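Local coordinates for protein Alpha/beta hydrolase (Streptomyces albidoflavus, PDB 6KSU) that probably cyclises nonribosomal peptides by macrolactamization, joining residues of opposite chirality, with a fold related to serine beta-lactamases and penicillin-binding proteins, at residues Ser83-Phe96 / Tyr174-Ile186. Residues are numbered along the deposited sequence; the frame is centred on the assembly and turned at random.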
loop_
_atom_site.group_PDB
_atom_site.type_symbol
_atom_site.label_atom_id
_atom_site.label_comp_id
_atom_site.label_asym_id
_atom_site.label_seq_id
_atom_site.Cartn_x
_atom_site.Cartn_y
_atom_site.Cartn_z
ATOM N N SER A 83 -1.338 4.720 -1.137
ATOM C CA SER A 83 -1.945 3.463 -0.725
ATOM C C SER A 83 -1.913 3.248 0.782
ATOM O O SER A 83 -2.592 2.331 1.273
ATOM C CB SER A 83 -1.238 2.315 -1.442
ATOM O OG SER A 83 -1.706 2.254 -2.781
ATOM N N VAL A 84 -1.166 4.064 1.536
ATOM C CA VAL A 84 -1.250 3.936 2.990
ATOM C C VAL A 84 -2.685 4.214 3.441
ATOM O O VAL A 84 -3.094 3.755 4.512
ATOM C CB VAL A 84 -0.192 4.836 3.708
ATOM C CG1 VAL A 84 -0.310 4.765 5.249
ATOM C CG2 VAL A 84 1.247 4.433 3.301
ATOM N N THR A 85 -3.480 4.893 2.595
ATOM C CA THR A 85 -4.906 5.088 2.852
ATOM C C THR A 85 -5.625 3.777 3.192
ATOM O O THR A 85 -6.632 3.780 3.920
ATOM C CB THR A 85 -5.554 5.745 1.617
ATOM O OG1 THR A 85 -4.923 7.009 1.332
ATOM C CG2 THR A 85 -7.060 5.979 1.842
ATOM N N LYS A 86 -5.145 2.652 2.649
ATOM C CA LYS A 86 -5.833 1.374 2.842
ATOM C C LYS A 86 -5.840 0.957 4.305
ATOM O O LYS A 86 -6.741 0.230 4.747
ATOM C CB LYS A 86 -5.163 0.286 1.985
ATOM C CG LYS A 86 -5.415 0.460 0.523
ATOM C CD LYS A 86 -4.567 -0.490 -0.301
ATOM C CE LYS A 86 -5.018 -0.414 -1.740
ATOM N NZ LYS A 86 -4.432 0.780 -2.419
ATOM N N PHE A 87 -4.839 1.382 5.067
ATOM C CA PHE A 87 -4.827 1.059 6.487
ATOM C C PHE A 87 -5.947 1.790 7.228
ATOM O O PHE A 87 -6.540 1.239 8.153
ATOM C CB PHE A 87 -3.437 1.369 7.044
ATOM C CG PHE A 87 -3.322 1.314 8.542
ATOM C CD1 PHE A 87 -3.327 0.107 9.211
ATOM C CD2 PHE A 87 -3.116 2.474 9.265
ATOM C CE1 PHE A 87 -3.183 0.047 10.600
ATOM C CE2 PHE A 87 -2.975 2.428 10.651
ATOM C CZ PHE A 87 -3.014 1.207 11.316
ATOM N N LEU A 88 -6.304 2.992 6.794
ATOM C CA LEU A 88 -7.382 3.704 7.477
ATOM C C LEU A 88 -8.738 3.214 7.006
ATOM O O LEU A 88 -9.663 3.058 7.815
ATOM C CB LEU A 88 -7.217 5.202 7.257
ATOM C CG LEU A 88 -5.862 5.467 7.917
ATOM C CD1 LEU A 88 -4.837 5.973 6.914
ATOM C CD2 LEU A 88 -6.006 6.392 9.088
ATOM N N THR A 89 -8.851 2.929 5.707
ATOM C CA THR A 89 -10.045 2.287 5.180
ATOM C C THR A 89 -10.288 0.947 5.866
ATOM O O THR A 89 -11.422 0.625 6.250
ATOM C CB THR A 89 -9.907 2.109 3.669
ATOM O OG1 THR A 89 -10.122 3.378 3.052
ATOM C CG2 THR A 89 -10.953 1.087 3.142
ATOM N N ALA A 90 -9.224 0.148 6.023
ATOM C CA ALA A 90 -9.355 -1.108 6.751
ATOM C C ALA A 90 -9.793 -0.846 8.175
ATOM O O ALA A 90 -10.656 -1.552 8.713
ATOM C CB ALA A 90 -8.041 -1.875 6.754
ATOM N N GLU A 91 -9.209 0.178 8.797
ATOM C CA GLU A 91 -9.586 0.524 10.152
ATOM C C GLU A 91 -11.054 0.936 10.218
ATOM O O GLU A 91 -11.780 0.553 11.142
ATOM C CB GLU A 91 -8.656 1.623 10.648
ATOM C CG GLU A 91 -7.297 1.101 11.191
ATOM C CD GLU A 91 -6.586 2.182 12.027
ATOM O OE1 GLU A 91 -6.846 3.371 11.768
ATOM O OE2 GLU A 91 -5.807 1.861 12.948
ATOM N N LEU A 92 -11.505 1.695 9.224
ATOM C CA LEU A 92 -12.895 2.097 9.142
ATOM C C LEU A 92 -13.801 0.882 8.986
ATOM O O LEU A 92 -14.804 0.743 9.700
ATOM C CB LEU A 92 -13.051 3.060 7.972
ATOM C CG LEU A 92 -14.436 3.645 7.775
ATOM C CD1 LEU A 92 -14.906 4.240 9.081
ATOM C CD2 LEU A 92 -14.382 4.702 6.674
ATOM N N VAL A 93 -13.443 -0.028 8.071
ATOM C CA VAL A 93 -14.239 -1.236 7.857
ATOM C C VAL A 93 -14.307 -2.059 9.139
ATOM O O VAL A 93 -15.369 -2.585 9.512
ATOM C CB VAL A 93 -13.656 -2.063 6.681
ATOM C CG1 VAL A 93 -14.310 -3.422 6.608
ATOM C CG2 VAL A 93 -13.822 -1.345 5.377
ATOM N N MET A 94 -13.172 -2.183 9.835
ATOM C CA MET A 94 -13.161 -2.991 11.046
ATOM C C MET A 94 -14.038 -2.391 12.141
ATOM O O MET A 94 -14.578 -3.140 12.960
ATOM C CB MET A 94 -11.734 -3.182 11.555
ATOM C CG MET A 94 -10.863 -4.056 10.681
ATOM S SD MET A 94 -11.572 -5.682 10.245
ATOM C CE MET A 94 -11.110 -6.612 11.690
ATOM N N GLN A 95 -14.182 -1.055 12.189
ATOM C CA GLN A 95 -15.106 -0.449 13.150
ATOM C C GLN A 95 -16.525 -0.963 12.959
ATOM O O GLN A 95 -17.221 -1.272 13.938
ATOM C CB GLN A 95 -15.115 1.066 13.012
ATOM C CG GLN A 95 -14.119 1.811 13.827
ATOM C CD GLN A 95 -14.320 3.294 13.647
ATOM O OE1 GLN A 95 -15.060 3.717 12.757
ATOM N NE2 GLN A 95 -13.698 4.096 14.503
ATOM N N PHE A 96 -16.987 -1.022 11.700
ATOM C CA PHE A 96 -18.362 -1.436 11.432
ATOM C C PHE A 96 -18.569 -2.896 11.788
ATOM O O PHE A 96 -19.640 -3.277 12.267
ATOM C CB PHE A 96 -18.711 -1.161 9.966
ATOM C CG PHE A 96 -19.012 0.267 9.695
ATOM C CD1 PHE A 96 -20.298 0.763 9.856
ATOM C CD2 PHE A 96 -17.993 1.146 9.354
ATOM C CE1 PHE A 96 -20.570 2.102 9.650
ATOM C CE2 PHE A 96 -18.255 2.492 9.149
ATOM C CZ PHE A 96 -19.543 2.970 9.292
ATOM N N TYR A 174 -2.618 -7.783 -5.302
ATOM C CA TYR A 174 -2.879 -6.438 -4.807
ATOM C C TYR A 174 -3.876 -5.729 -5.713
ATOM O O TYR A 174 -3.804 -5.838 -6.938
ATOM C CB TYR A 174 -1.573 -5.660 -4.735
ATOM C CG TYR A 174 -1.629 -4.356 -3.982
ATOM C CD1 TYR A 174 -1.096 -4.250 -2.690
ATOM C CD2 TYR A 174 -2.178 -3.217 -4.558
ATOM C CE1 TYR A 174 -1.113 -3.034 -1.991
ATOM C CE2 TYR A 174 -2.195 -1.984 -3.852
ATOM C CZ TYR A 174 -1.664 -1.913 -2.577
ATOM O OH TYR A 174 -1.680 -0.719 -1.893
ATOM N N SER A 175 -4.813 -5.001 -5.108
ATOM C CA SER A 175 -5.943 -4.463 -5.867
ATOM C C SER A 175 -6.401 -3.149 -5.234
ATOM O O SER A 175 -6.948 -3.144 -4.133
ATOM C CB SER A 175 -7.088 -5.488 -5.922
ATOM O OG SER A 175 -8.246 -4.936 -6.522
ATOM N N ASN A 176 -6.150 -2.034 -5.921
ATOM C CA ASN A 176 -6.752 -0.771 -5.522
ATOM C C ASN A 176 -8.263 -0.836 -5.652
ATOM O O ASN A 176 -9.001 -0.287 -4.822
ATOM C CB ASN A 176 -6.188 0.365 -6.389
ATOM C CG ASN A 176 -4.733 0.662 -6.090
ATOM O OD1 ASN A 176 -4.362 0.847 -4.939
ATOM N ND2 ASN A 176 -3.898 0.682 -7.122
ATOM N N THR A 177 -8.735 -1.488 -6.711
ATOM C CA THR A 177 -10.164 -1.619 -6.954
ATOM C C THR A 177 -10.844 -2.401 -5.843
ATOM O O THR A 177 -11.982 -2.096 -5.462
ATOM C CB THR A 177 -10.370 -2.302 -8.303
ATOM O OG1 THR A 177 -9.607 -1.596 -9.293
ATOM C CG2 THR A 177 -11.847 -2.322 -8.691
ATOM N N GLY A 178 -10.163 -3.413 -5.310
ATOM C CA GLY A 178 -10.714 -4.120 -4.170
ATOM C C GLY A 178 -11.036 -3.182 -3.022
ATOM O O GLY A 178 -12.070 -3.320 -2.357
ATOM N N TYR A 179 -10.178 -2.191 -2.796
ATOM C CA TYR A 179 -10.460 -1.289 -1.698
ATOM C C TYR A 179 -11.485 -0.239 -2.089
ATOM O O TYR A 179 -12.266 0.193 -1.239
ATOM C CB TYR A 179 -9.171 -0.668 -1.182
ATOM C CG TYR A 179 -8.597 -1.475 -0.033
ATOM C CD1 TYR A 179 -8.593 -0.970 1.269
ATOM C CD2 TYR A 179 -8.083 -2.757 -0.246
ATOM C CE1 TYR A 179 -8.075 -1.705 2.318
ATOM C CE2 TYR A 179 -7.567 -3.508 0.813
ATOM C CZ TYR A 179 -7.564 -2.963 2.087
ATOM O OH TYR A 179 -7.056 -3.677 3.136
ATOM N N CYS A 180 -11.548 0.128 -3.369
ATOM C CA CYS A 180 -12.628 1.006 -3.799
ATOM C C CYS A 180 -13.980 0.338 -3.598
ATOM O O CYS A 180 -14.965 1.005 -3.259
ATOM C CB CYS A 180 -12.415 1.413 -5.249
ATOM S SG CYS A 180 -10.855 2.320 -5.493
ATOM N N LEU A 181 -14.042 -0.987 -3.770
ATOM C CA LEU A 181 -15.255 -1.718 -3.411
ATOM C C LEU A 181 -15.509 -1.674 -1.914
ATOM O O LEU A 181 -16.667 -1.689 -1.482
ATOM C CB LEU A 181 -15.165 -3.171 -3.874
ATOM C CG LEU A 181 -15.347 -3.427 -5.363
ATOM C CD1 LEU A 181 -14.962 -4.868 -5.703
ATOM C CD2 LEU A 181 -16.784 -3.120 -5.765
ATOM N N LEU A 182 -14.449 -1.624 -1.103
ATOM C CA LEU A 182 -14.666 -1.467 0.327
ATOM C C LEU A 182 -15.328 -0.126 0.634
ATOM O O LEU A 182 -16.107 -0.021 1.592
ATOM C CB LEU A 182 -13.343 -1.636 1.069
ATOM C CG LEU A 182 -12.874 -3.090 1.236
ATOM C CD1 LEU A 182 -11.430 -3.197 1.733
ATOM C CD2 LEU A 182 -13.835 -3.844 2.176
ATOM N N GLY A 183 -15.059 0.898 -0.183
ATOM C CA GLY A 183 -15.783 2.149 -0.048
ATOM C C GLY A 183 -17.271 1.990 -0.318
ATOM O O GLY A 183 -18.111 2.556 0.387
ATOM N N ALA A 184 -17.621 1.219 -1.344
ATOM C CA ALA A 184 -19.034 0.953 -1.592
ATOM C C ALA A 184 -19.650 0.165 -0.437
ATOM O O ALA A 184 -20.774 0.448 -0.006
ATOM C CB ALA A 184 -19.194 0.223 -2.924
ATOM N N VAL A 185 -18.897 -0.780 0.124
ATOM C CA VAL A 185 -19.388 -1.559 1.257
ATOM C C VAL A 185 -19.659 -0.656 2.454
ATOM O O VAL A 185 -20.744 -0.696 3.044
ATOM C CB VAL A 185 -18.389 -2.668 1.614
ATOM C CG1 VAL A 185 -18.664 -3.197 3.031
ATOM C CG2 VAL A 185 -18.454 -3.766 0.583
ATOM N N ILE A 186 -18.671 0.165 2.831
ATOM C CA ILE A 186 -18.840 1.119 3.926
ATOM C C ILE A 186 -20.064 1.986 3.685
ATOM O O ILE A 186 -20.841 2.270 4.607
ATOM C CB ILE A 186 -17.568 1.972 4.087
ATOM C CG1 ILE A 186 -16.492 1.207 4.850
ATOM C CG2 ILE A 186 -17.882 3.310 4.776
ATOM C CD1 ILE A 186 -15.108 1.813 4.641
#
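K86 NZ is gripped from several directions: it donates a hydrogen bond to N176 OD1, modelled short at 2.5 Å, in the carbonyl plane with a C=O...N angle of 158°, makes a weak bond of 3.2 Å to Y174 OH, and also bonds A254 O. Y174 OH takes a second weak bond from S83 OG at 3.1 Å. This cluster is consistent with the SxxK and YxN motifs of penicillin-binding proteins and related beta-lactamases, in which the serine is the nucleophile; S83 probably plays that part here. The lysine runs straight to CE and bends only at its last torsion (chi4 80°), which carries the amine to N176. On the way, K86 CG lies over one face of the Y179 ring, 3.8 Å from its centroid, while L182 CD1 covers the opposite face and Y179 OH bonds L132 O. T89 CG2 meets Y179 CD1 at 3.6 Å. Farther along, I186 CD1 wedges between L92 CD2 and V93 CG2, tight against the valine at 3.5 Å. The two helices run side by side at 33°, their axes 10.4 Å apart at closest approach; helix 128-132 packs on A90, V93 and L182, and the Y174 backbone is hydrogen-bonded to G465, between barrel strands 458-463 and 466-470.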